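Local atomic coordinates of GRAS family transcription factor containing protein, expressed (PDB entry 5HYZ), a protein that binds DNA in vitro through its GRAS domain and probably acts as a homodimeric transcription factor in plant development and abiotic stress resistance. Residues K346-L351 with L361-R366; A2-S7 with D38-L43; T140-T145 with L174-E179; R227-L232 with C321-V326. All coordinates share one frame; numbering follows the deposited sequence.

Contact 1: K346-L351 with L361-R366; sequences KYKYSL and LAWEKR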
# COMPACT_ATOMS: atom_id res chain seq x y z
N LYS A 346 6.29 -13.83 8.06
CA LYS A 346 5.14 -14.58 8.59
C LYS A 346 4.00 -14.68 7.57
O LYS A 346 3.13 -15.54 7.70
CB LYS A 346 4.63 -13.98 9.90
CG LYS A 346 4.13 -12.55 9.81
CD LYS A 346 3.92 -11.97 11.23
CE LYS A 346 3.04 -10.72 11.25
NZ LYS A 346 3.77 -9.50 10.78
N TYR A 347 4.02 -13.82 6.56
CA TYR A 347 3.00 -13.93 5.49
C TYR A 347 3.39 -15.01 4.50
O TYR A 347 4.56 -15.28 4.31
CB TYR A 347 2.83 -12.59 4.79
CG TYR A 347 2.19 -11.53 5.66
CD1 TYR A 347 0.82 -11.45 5.75
CD2 TYR A 347 2.96 -10.62 6.37
CE1 TYR A 347 0.22 -10.46 6.54
CE2 TYR A 347 2.37 -9.64 7.17
CZ TYR A 347 1.00 -9.56 7.23
OH TYR A 347 0.37 -8.60 7.98
N LYS A 348 2.41 -15.65 3.88
CA LYS A 348 2.69 -16.80 3.04
C LYS A 348 2.15 -16.57 1.63
O LYS A 348 1.70 -17.49 0.99
CB LYS A 348 2.04 -18.08 3.61
CG LYS A 348 2.37 -18.30 5.12
CD LYS A 348 3.85 -18.34 5.31
CE LYS A 348 4.22 -18.54 6.79
NZ LYS A 348 5.63 -18.10 7.15
N TYR A 349 2.20 -15.32 1.16
CA TYR A 349 1.76 -15.04 -0.21
C TYR A 349 2.77 -15.40 -1.25
O TYR A 349 3.99 -15.22 -1.04
CB TYR A 349 1.40 -13.55 -0.35
CG TYR A 349 0.21 -13.15 0.47
CD1 TYR A 349 -1.09 -13.65 0.19
CD2 TYR A 349 0.37 -12.26 1.52
CE1 TYR A 349 -2.18 -13.24 0.94
CE2 TYR A 349 -0.72 -11.86 2.27
CZ TYR A 349 -2.00 -12.39 1.99
OH TYR A 349 -3.06 -11.97 2.76
N SER A 350 2.31 -15.91 -2.37
CA SER A 350 3.18 -16.12 -3.54
C SER A 350 2.36 -16.06 -4.78
O SER A 350 1.14 -16.00 -4.69
CB SER A 350 3.92 -17.49 -3.49
OG SER A 350 3.02 -18.56 -3.72
N LEU A 351 3.01 -16.07 -5.93
CA LEU A 351 2.29 -16.08 -7.21
C LEU A 351 2.38 -17.43 -7.84
O LEU A 351 3.44 -18.05 -7.86
CB LEU A 351 2.86 -15.03 -8.18
CG LEU A 351 2.69 -13.53 -7.95
CD1 LEU A 351 1.23 -13.17 -7.57
CD2 LEU A 351 3.62 -12.94 -6.93
N LEU A 361 -2.83 -15.21 -7.09
CA LEU A 361 -2.23 -14.90 -5.81
C LEU A 361 -2.63 -16.04 -4.90
O LEU A 361 -3.81 -16.39 -4.79
CB LEU A 361 -2.72 -13.56 -5.28
CG LEU A 361 -2.40 -13.18 -3.85
CD1 LEU A 361 -0.86 -13.06 -3.76
CD2 LEU A 361 -3.08 -11.86 -3.45
N ALA A 362 -1.59 -16.66 -4.31
CA ALA A 362 -1.75 -17.84 -3.47
C ALA A 362 -1.35 -17.63 -2.02
O ALA A 362 -0.54 -16.77 -1.71
CB ALA A 362 -0.89 -18.99 -4.10
N TRP A 363 -1.94 -18.44 -1.14
CA TRP A 363 -1.55 -18.48 0.27
C TRP A 363 -1.02 -19.89 0.56
O TRP A 363 -1.74 -20.86 0.29
CB TRP A 363 -2.74 -18.16 1.20
CG TRP A 363 -2.34 -18.26 2.65
CD1 TRP A 363 -2.48 -19.36 3.46
CD2 TRP A 363 -1.72 -17.23 3.47
NE1 TRP A 363 -2.01 -19.08 4.72
CE2 TRP A 363 -1.55 -17.79 4.76
CE3 TRP A 363 -1.34 -15.90 3.26
CZ2 TRP A 363 -0.98 -17.07 5.81
CZ3 TRP A 363 -0.79 -15.19 4.29
CH2 TRP A 363 -0.61 -15.77 5.56
N GLU A 364 0.23 -19.99 1.05
CA GLU A 364 0.84 -21.33 1.25
C GLU A 364 0.69 -22.22 0.02
O GLU A 364 0.28 -23.38 0.10
CB GLU A 364 0.23 -22.01 2.49
CG GLU A 364 1.26 -22.82 3.29
CD GLU A 364 0.85 -22.91 4.76
OE1 GLU A 364 1.53 -22.28 5.60
OE2 GLU A 364 -0.17 -23.58 5.04
N LYS A 365 0.97 -21.61 -1.13
CA LYS A 365 0.95 -22.23 -2.45
C LYS A 365 -0.42 -22.66 -2.97
O LYS A 365 -0.48 -23.25 -4.04
CB LYS A 365 1.92 -23.40 -2.47
CG LYS A 365 3.32 -22.90 -2.05
CD LYS A 365 4.46 -23.74 -2.68
CE LYS A 365 5.81 -23.34 -2.04
NZ LYS A 365 6.04 -21.85 -2.08
N ARG A 366 -1.48 -22.28 -2.29
CA ARG A 366 -2.84 -22.54 -2.74
C ARG A 366 -3.40 -21.26 -3.40
O ARG A 366 -3.57 -20.28 -2.72
CB ARG A 366 -3.69 -22.96 -1.52
CG ARG A 366 -5.24 -22.69 -1.45
CD ARG A 366 -5.98 -22.95 -2.72
NE ARG A 366 -7.43 -23.19 -2.60
CZ ARG A 366 -8.21 -23.15 -3.68
NH1 ARG A 366 -7.65 -22.84 -4.86
NH2 ARG A 366 -9.52 -23.41 -3.61
O HOH W 1 2.26 -19.12 -1.27
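The indole of Trp363 presents its edge to one face of the Tyr349 ring, an edge-to-face (T-shaped) pair at the apolar centre of a beta hairpin built from strands 349-354 and 358-363. The centroids of the Tyr349 ring and the Trp363 six-membered ring lie 5.0 Å apart with the planes at 78°, and Trp363 CE3 stands nearest the Tyr349 rim, 3.6 Å from CE1. In Trp363, chi1 178° sets CG anti to the backbone N. Lys348 CB sits 3.7 Å from the centroid of the same six-membered ring and only 7° off its normal, a CH-pi contact over the centre. Leu361 CD1 extends the apolar side by touching Tyr349 CD1 at 4.0 Å.

Tyr349 and Trp363 face each other as an antiparallel non-hydrogen-bonded pair, and their side chains leave the same face of the sheet. The next pair, Ser350 with Ala362, is hydrogen-bonded: Ser350 N gives to Ala362 O, and Ala362 N to Ser350 O. Outside, Trp363 NE1 bonds to Glu267, tying the indole to helix 251-272.

At the polar edge a type I' turn runs from Trp363 to Arg366, and Glu364 N donates to Lys348 O at 2.9 Å. One water gathers this end: it donates to Lys348 O, accepts from Lys365 N at 2.8 Å, and lies 2.6 Å from Ser350 OG.

Contact 2: A2-S7 with D38-L43; sequences APILQS and DPSERL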
# COMPACT_ATOMS: atom_id res chain seq x y z
N ALA A 2 -5.64 -30.20 10.57
CA ALA A 2 -6.09 -30.08 11.96
C ALA A 2 -7.27 -30.99 12.27
O ALA A 2 -8.20 -31.12 11.47
CB ALA A 2 -6.47 -28.64 12.26
N PRO A 3 -7.23 -31.65 13.45
CA PRO A 3 -8.26 -32.64 13.73
C PRO A 3 -9.67 -32.05 13.66
O PRO A 3 -10.58 -32.77 13.25
CB PRO A 3 -7.94 -33.10 15.16
CG PRO A 3 -6.69 -32.45 15.56
CD PRO A 3 -6.10 -31.74 14.38
N ILE A 4 -9.85 -30.79 14.08
CA ILE A 4 -11.21 -30.26 14.08
C ILE A 4 -11.74 -30.22 12.63
O ILE A 4 -12.89 -30.54 12.38
CB ILE A 4 -11.30 -28.87 14.77
CG1 ILE A 4 -12.77 -28.47 14.95
CG2 ILE A 4 -10.49 -27.81 14.06
CD1 ILE A 4 -12.98 -27.26 15.81
N LEU A 5 -10.86 -29.94 11.68
CA LEU A 5 -11.26 -29.87 10.27
C LEU A 5 -11.46 -31.26 9.68
O LEU A 5 -12.37 -31.48 8.90
CB LEU A 5 -10.23 -29.07 9.48
CG LEU A 5 -10.07 -27.63 9.98
CD1 LEU A 5 -9.07 -26.87 9.11
CD2 LEU A 5 -11.42 -26.89 10.05
N GLN A 6 -10.61 -32.21 10.04
CA GLN A 6 -10.85 -33.58 9.56
C GLN A 6 -12.18 -34.11 10.12
O GLN A 6 -12.94 -34.79 9.43
CB GLN A 6 -9.68 -34.52 9.95
CG GLN A 6 -8.41 -34.35 9.08
CD GLN A 6 -8.68 -34.42 7.57
OE1 GLN A 6 -9.20 -35.41 7.05
NE2 GLN A 6 -8.33 -33.34 6.85
N SER A 7 -12.47 -33.79 11.36
CA SER A 7 -13.77 -34.20 11.92
C SER A 7 -14.92 -33.55 11.19
O SER A 7 -15.91 -34.19 10.90
CB SER A 7 -13.85 -33.88 13.41
OG SER A 7 -12.74 -34.48 14.07
N ASP A 38 -8.50 -19.77 17.11
CA ASP A 38 -7.50 -19.71 16.04
C ASP A 38 -8.23 -19.91 14.70
O ASP A 38 -9.43 -20.22 14.70
CB ASP A 38 -6.37 -20.72 16.30
CG ASP A 38 -6.78 -22.16 16.08
OD1 ASP A 38 -7.84 -22.44 15.49
OD2 ASP A 38 -6.01 -23.04 16.51
N PRO A 39 -7.54 -19.71 13.57
CA PRO A 39 -8.23 -19.82 12.27
C PRO A 39 -9.01 -21.13 12.06
O PRO A 39 -10.14 -21.07 11.55
CB PRO A 39 -7.09 -19.72 11.25
CG PRO A 39 -6.10 -18.86 11.90
CD PRO A 39 -6.15 -19.22 13.40
N SER A 40 -8.46 -22.27 12.45
CA SER A 40 -9.17 -23.52 12.20
C SER A 40 -10.45 -23.60 13.07
O SER A 40 -11.48 -24.13 12.62
CB SER A 40 -8.25 -24.71 12.43
OG SER A 40 -7.94 -24.80 13.80
N GLU A 41 -10.39 -23.07 14.30
CA GLU A 41 -11.56 -22.99 15.18
C GLU A 41 -12.65 -22.07 14.65
O GLU A 41 -13.84 -22.39 14.73
CB GLU A 41 -11.16 -22.55 16.61
CG GLU A 41 -10.25 -23.59 17.29
CD GLU A 41 -9.60 -23.07 18.58
OE1 GLU A 41 -9.33 -21.86 18.68
OE2 GLU A 41 -9.38 -23.90 19.48
N ARG A 42 -12.25 -20.91 14.12
CA ARG A 42 -13.22 -19.99 13.55
C ARG A 42 -13.87 -20.58 12.29
O ARG A 42 -15.08 -20.50 12.08
CB ARG A 42 -12.54 -18.65 13.26
CG ARG A 42 -12.07 -18.04 14.57
CD ARG A 42 -10.90 -17.11 14.56
NE ARG A 42 -11.32 -15.75 14.42
CZ ARG A 42 -11.05 -14.73 15.23
NH1 ARG A 42 -10.37 -14.84 16.36
NH2 ARG A 42 -11.56 -13.57 14.89
N LEU A 43 -13.01 -21.16 11.45
CA LEU A 43 -13.47 -21.80 10.23
C LEU A 43 -14.52 -22.90 10.53
O LEU A 43 -15.59 -22.95 9.93
CB LEU A 43 -12.24 -22.37 9.47
CG LEU A 43 -12.55 -23.03 8.13
CD1 LEU A 43 -12.79 -21.96 7.08
CD2 LEU A 43 -11.39 -23.89 7.71
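Leu5 and Leu43 supply the apolar side-chain contact between the first turns of helix 3-16 and helix 39-57, in the predicted N-terminal leucine repeat of the GRAS domain. Their side chains cross at about a right angle, with Leu5 CD2 3.8 Å from Leu43 CD2, and Leu5 CD1 follows at 4.0 Å from that same methyl. The two short axes run at 25° to each other and approach to 9.5 Å.

Contacts with Ser40 mix carbon and oxygen. Its CA is the nearest to that of Leu5, and its CB lies 4.0 Å from Leu5 CD1, while Leu5 CD2 rests against Ser40 O at 3.8 Å. Ile4 reaches the same serine through its CG2 branch, 4.0 Å from Ser40 OG.

The polar bonds stay within 38-43. Asp38 and Glu41 form a capping box: Glu41 N donates to Asp38 OD1 at 2.9 Å, and Asp38 N returns a bond to Glu41 OE1 at 2.7 Å. Ser40 OG, set between the backbone N and carbonyl carbon (chi1 67°), also donates to Asp38 OD1, on its syn side but 30° out of the carboxylate plane.

Leu43 also packs on Leu259 and Tyr262 of helix 251-272, and Ile4 on Ala32 of helix 23-32. No hydrogen bond crosses between the segments, so van der Waals packing joins them, while the hydroxyl of Ser40 is used as a donor to the N-cap carboxylate just ahead of its helix.

Contact 3: T140-T145 with L174-E179; sequences TRIRIT and LGVDFE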
# COMPACT_ATOMS: atom_id res chain seq x y z
N THR A 140 -5.67 11.04 -25.51
CA THR A 140 -6.37 12.33 -25.55
C THR A 140 -7.72 12.27 -24.87
O THR A 140 -8.26 13.30 -24.50
CB THR A 140 -6.54 12.80 -26.98
OG1 THR A 140 -7.29 11.84 -27.73
CG2 THR A 140 -5.19 12.96 -27.61
N ARG A 141 -8.30 11.08 -24.68
CA ARG A 141 -9.56 11.01 -23.96
C ARG A 141 -9.69 9.64 -23.30
O ARG A 141 -9.38 8.61 -23.92
CB ARG A 141 -10.77 11.20 -24.93
CG ARG A 141 -12.14 11.22 -24.18
CD ARG A 141 -13.34 11.29 -25.17
NE ARG A 141 -13.42 10.12 -26.04
CZ ARG A 141 -14.43 9.87 -26.87
NH1 ARG A 141 -15.41 10.77 -26.96
NH2 ARG A 141 -14.44 8.77 -27.63
N ILE A 142 -10.17 9.65 -22.06
CA ILE A 142 -10.50 8.42 -21.35
C ILE A 142 -11.94 8.53 -20.84
O ILE A 142 -12.29 9.51 -20.13
CB ILE A 142 -9.51 8.18 -20.18
CG1 ILE A 142 -8.12 7.98 -20.80
CG2 ILE A 142 -9.96 6.96 -19.37
CD1 ILE A 142 -6.97 8.44 -19.89
N ARG A 143 -12.78 7.54 -21.22
CA ARG A 143 -14.14 7.47 -20.69
C ARG A 143 -14.29 6.21 -19.87
O ARG A 143 -13.69 5.18 -20.19
CB ARG A 143 -15.14 7.43 -21.86
CG ARG A 143 -15.15 8.73 -22.61
CD ARG A 143 -16.50 8.83 -23.37
NE ARG A 143 -16.62 7.83 -24.41
CZ ARG A 143 -17.74 7.20 -24.77
NH1 ARG A 143 -18.90 7.38 -24.14
NH2 ARG A 143 -17.69 6.34 -25.76
N ILE A 144 -15.03 6.29 -18.78
CA ILE A 144 -15.35 5.11 -17.98
C ILE A 144 -16.87 4.98 -17.83
O ILE A 144 -17.56 5.96 -17.53
CB ILE A 144 -14.68 5.20 -16.57
CG1 ILE A 144 -13.16 5.35 -16.78
CG2 ILE A 144 -15.00 3.93 -15.76
CD1 ILE A 144 -12.37 5.13 -15.50
N THR A 145 -17.37 3.79 -18.12
CA THR A 145 -18.79 3.49 -17.87
C THR A 145 -18.86 2.47 -16.75
O THR A 145 -18.28 1.39 -16.87
CB THR A 145 -19.46 2.93 -19.16
OG1 THR A 145 -19.39 3.93 -20.19
CG2 THR A 145 -20.92 2.57 -18.83
N LEU A 174 -4.05 15.22 -14.05
CA LEU A 174 -3.26 14.67 -15.15
C LEU A 174 -3.33 15.39 -16.47
O LEU A 174 -2.65 14.99 -17.41
CB LEU A 174 -3.69 13.20 -15.43
CG LEU A 174 -3.69 12.28 -14.20
CD1 LEU A 174 -4.52 10.99 -14.55
CD2 LEU A 174 -2.29 11.91 -13.78
N GLY A 175 -4.23 16.38 -16.59
CA GLY A 175 -4.34 17.09 -17.84
C GLY A 175 -5.00 16.23 -18.90
O GLY A 175 -4.74 16.40 -20.09
N VAL A 176 -5.83 15.28 -18.49
CA VAL A 176 -6.48 14.42 -19.53
C VAL A 176 -7.97 14.61 -19.59
O VAL A 176 -8.61 14.78 -18.53
CB VAL A 176 -6.22 12.91 -19.30
CG1 VAL A 176 -4.79 12.64 -19.24
CG2 VAL A 176 -6.75 12.50 -18.00
N ASP A 177 -8.52 14.64 -20.82
CA ASP A 177 -9.99 14.74 -21.00
C ASP A 177 -10.61 13.45 -20.48
O ASP A 177 -10.15 12.36 -20.87
CB ASP A 177 -10.33 14.97 -22.47
CG ASP A 177 -11.84 15.25 -22.74
OD1 ASP A 177 -12.59 15.68 -21.83
OD2 ASP A 177 -12.27 15.06 -23.92
N PHE A 178 -11.59 13.57 -19.60
CA PHE A 178 -12.09 12.38 -18.89
C PHE A 178 -13.60 12.45 -18.69
O PHE A 178 -14.14 13.50 -18.38
CB PHE A 178 -11.38 12.28 -17.53
CG PHE A 178 -11.91 11.18 -16.65
CD1 PHE A 178 -11.48 9.85 -16.85
CD2 PHE A 178 -12.80 11.47 -15.64
CE1 PHE A 178 -11.97 8.81 -16.04
CE2 PHE A 178 -13.33 10.45 -14.82
CZ PHE A 178 -12.90 9.11 -15.01
N GLU A 179 -14.28 11.31 -18.76
CA GLU A 179 -15.70 11.24 -18.39
C GLU A 179 -15.96 9.95 -17.64
O GLU A 179 -15.34 8.94 -17.95
CB GLU A 179 -16.59 11.23 -19.64
CG GLU A 179 -16.23 12.35 -20.61
CD GLU A 179 -17.14 12.41 -21.83
OE1 GLU A 179 -17.85 11.41 -22.14
OE2 GLU A 179 -17.12 13.47 -22.49
O HOH W 2 -10.94 14.76 -26.01
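Ile144 N donates to Glu179 O at 2.8 Å, the shortest of three backbone bonds that join strand 141-148 to strand 177-182. The others are Ile142 N to Asp177 O and Glu179 N to Ile142 O, both 3.0 Å. Ile142 thus both gives and accepts, the alternation expected of parallel strands; the short axes diverge by only 9°. Ile142 O has a further neighbour in Phe178 CA, a CA-H...O contact at 3.1 Å.

On the apolar face, Phe178 lies obliquely across both isoleucines. Its CG is anti to the backbone N (chi1 174°). In the ring, CE1 meets Ile144 CG1 at 3.7 Å, whereas CD1 lies 4.1 Å from Ile142 CG2. Ile144 CD1 stands at the ring edge, in plane.

On the other face, Arg143 and Glu179 run side by side and point the same way, with Arg143 CD 3.2 Å from Glu179 OE1. The guanidinium and carboxylate planes are turned 86° apart, and Arg143 NE remains 4.4 Å from that oxygen, beyond a salt bridge. The charged ends of the arginines are engaged by other groups: Arg141 by Glu198 and Glu201, Arg143 by Glu201 and the carbonyl of Leu196. Above Arg141's guanidinium centre lies Arg143 NE, a proximity of like charges that these carboxylates probably offset.

The pair closes a beta-alpha-beta unit of the Rossmann-like sheet: helix 157-174 packs on Phe178, helix 122-132 receives Ile142 and Ile144, and strand 110-118 pairs along the other edge of strand 141-148.

Contact 4: R227-L232 with C321-V326; sequences RLAKSL and CGFEPV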
# COMPACT_ATOMS: atom_id res chain seq x y z
N ARG A 227 -21.58 -12.13 -23.89
CA ARG A 227 -21.91 -11.73 -25.26
C ARG A 227 -22.01 -10.24 -25.41
O ARG A 227 -21.59 -9.66 -26.40
CB ARG A 227 -23.24 -12.40 -25.70
CG ARG A 227 -23.03 -13.90 -25.96
CD ARG A 227 -24.43 -14.50 -26.27
NE ARG A 227 -24.35 -15.87 -26.76
CZ ARG A 227 -25.45 -16.56 -27.14
NH1 ARG A 227 -26.67 -15.99 -27.05
NH2 ARG A 227 -25.34 -17.81 -27.60
N LEU A 228 -22.56 -9.60 -24.39
CA LEU A 228 -22.65 -8.17 -24.39
C LEU A 228 -21.25 -7.56 -24.42
O LEU A 228 -20.97 -6.65 -25.17
CB LEU A 228 -23.43 -7.74 -23.16
CG LEU A 228 -23.60 -6.29 -22.88
CD1 LEU A 228 -24.41 -5.64 -24.04
CD2 LEU A 228 -24.38 -6.11 -21.57
N ALA A 229 -20.36 -8.07 -23.58
CA ALA A 229 -18.97 -7.57 -23.60
C ALA A 229 -18.30 -7.75 -24.99
O ALA A 229 -17.68 -6.81 -25.56
CB ALA A 229 -18.15 -8.31 -22.55
N LYS A 230 -18.48 -8.93 -25.58
CA LYS A 230 -17.88 -9.24 -26.87
C LYS A 230 -18.40 -8.31 -27.92
O LYS A 230 -17.68 -7.90 -28.83
CB LYS A 230 -18.18 -10.74 -27.23
CG LYS A 230 -17.52 -11.29 -28.54
CD LYS A 230 -16.00 -11.57 -28.38
CE LYS A 230 -15.29 -12.21 -29.63
NZ LYS A 230 -13.73 -12.26 -29.45
N SER A 231 -19.66 -7.93 -27.81
CA SER A 231 -20.26 -7.06 -28.83
C SER A 231 -19.66 -5.66 -28.82
O SER A 231 -19.83 -4.87 -29.77
CB SER A 231 -21.77 -6.97 -28.64
OG SER A 231 -22.15 -6.12 -27.55
N LEU A 232 -18.93 -5.31 -27.75
CA LEU A 232 -18.29 -4.00 -27.70
C LEU A 232 -16.95 -3.96 -28.42
O LEU A 232 -16.24 -2.94 -28.44
CB LEU A 232 -18.13 -3.57 -26.22
CG LEU A 232 -19.41 -3.60 -25.39
CD1 LEU A 232 -19.11 -3.05 -23.97
CD2 LEU A 232 -20.55 -2.75 -26.04
N CYS A 321 -17.81 -18.43 -25.34
CA CYS A 321 -18.37 -17.16 -25.76
C CYS A 321 -17.50 -16.47 -26.78
O CYS A 321 -17.74 -15.34 -27.15
CB CYS A 321 -18.61 -16.26 -24.51
SG CYS A 321 -19.94 -16.94 -23.47
N GLY A 322 -16.47 -17.16 -27.26
CA GLY A 322 -15.75 -16.67 -28.41
C GLY A 322 -14.48 -15.91 -28.06
O GLY A 322 -13.88 -15.34 -28.95
N PHE A 323 -14.09 -15.87 -26.78
CA PHE A 323 -12.83 -15.20 -26.40
C PHE A 323 -11.64 -16.12 -26.47
O PHE A 323 -11.80 -17.32 -26.35
CB PHE A 323 -12.95 -14.67 -24.96
CG PHE A 323 -13.93 -13.52 -24.84
CD1 PHE A 323 -13.58 -12.23 -25.26
CD2 PHE A 323 -15.20 -13.76 -24.32
CE1 PHE A 323 -14.47 -11.14 -25.13
CE2 PHE A 323 -16.14 -12.69 -24.19
CZ PHE A 323 -15.76 -11.37 -24.62
N GLU A 324 -10.44 -15.56 -26.56
CA GLU A 324 -9.21 -16.35 -26.53
C GLU A 324 -8.29 -15.74 -25.47
O GLU A 324 -8.33 -14.54 -25.23
CB GLU A 324 -8.52 -16.34 -27.91
CG GLU A 324 -7.84 -15.04 -28.21
CD GLU A 324 -7.27 -14.93 -29.62
OE1 GLU A 324 -7.54 -15.82 -30.44
OE2 GLU A 324 -6.55 -13.94 -29.88
N PRO A 325 -7.46 -16.57 -24.86
CA PRO A 325 -6.52 -16.09 -23.83
C PRO A 325 -5.52 -15.10 -24.40
O PRO A 325 -5.09 -15.17 -25.56
CB PRO A 325 -5.80 -17.37 -23.35
CG PRO A 325 -6.54 -18.53 -23.95
CD PRO A 325 -7.30 -18.01 -25.16
N VAL A 326 -5.18 -14.11 -23.57
CA VAL A 326 -4.14 -13.12 -23.89
C VAL A 326 -3.03 -13.29 -22.84
O VAL A 326 -3.30 -13.21 -21.64
CB VAL A 326 -4.72 -11.70 -23.86
CG1 VAL A 326 -3.61 -10.67 -24.04
CG2 VAL A 326 -5.80 -11.56 -24.98
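Lys230 lies over one face of the Phe323 ring, the two side chains sliding past each other in opposite directions. Its CD is 3.9 Å from the ring centroid and 24° off the normal, a CH-pi contact displaced toward the rim, while Lys230 CB touches Phe323 CZ at 3.6 Å. Ala229 CB adds a looser contact with CZ at 4.4 Å. At the far end, Lys230 NZ donates to Gly322 O at 3.1 Å, from well above the carbonyl plane (50° out of it).

The lysine chain starts with CG anti to the backbone N and bends at chi2 (75°), which places CD over the ring. In 321-326, Gly322 has positive phi and is the C-prime residue of a Schellman motif: Phe323 N bonds to Met318 O and Gly322 N to Glu319 O. That turn ends helix 311-320 and sets both the ring and the accepting carbonyl before Lys230.

Phe323 further packs on Met318 and on Trp374 of strand 366-374. The site is thus a Schellman-terminated helix end, docked on the C-terminal turn of helix 220-231 within the alpha/beta part of the GRAS domain.

Overall arrangement
All four contacts belong to one GRAS domain, and no two of them touch. Contacts 1, 3 and 4 reach the same mixed sheet: contact 3 joins two of its parallel strands, contact 1 lies in the antiparallel hairpin, and contact 4 includes the short strand 325-326 that pairs with strand 366-374. Contacts 3 and 4 have centres about 24 Å apart and nearest atoms about 8 Å apart. Contact 2 belongs to the helical part; its centre is about 20 Å from that of contact 1 but about 50 Å from the centre of contact 3, on the opposite side of the chain's centre. Helix 251-272 packs on both contacts 1 and 2, bridging helices and sheet. At contact 3, Leu174 meets Ser334 of the second subunit.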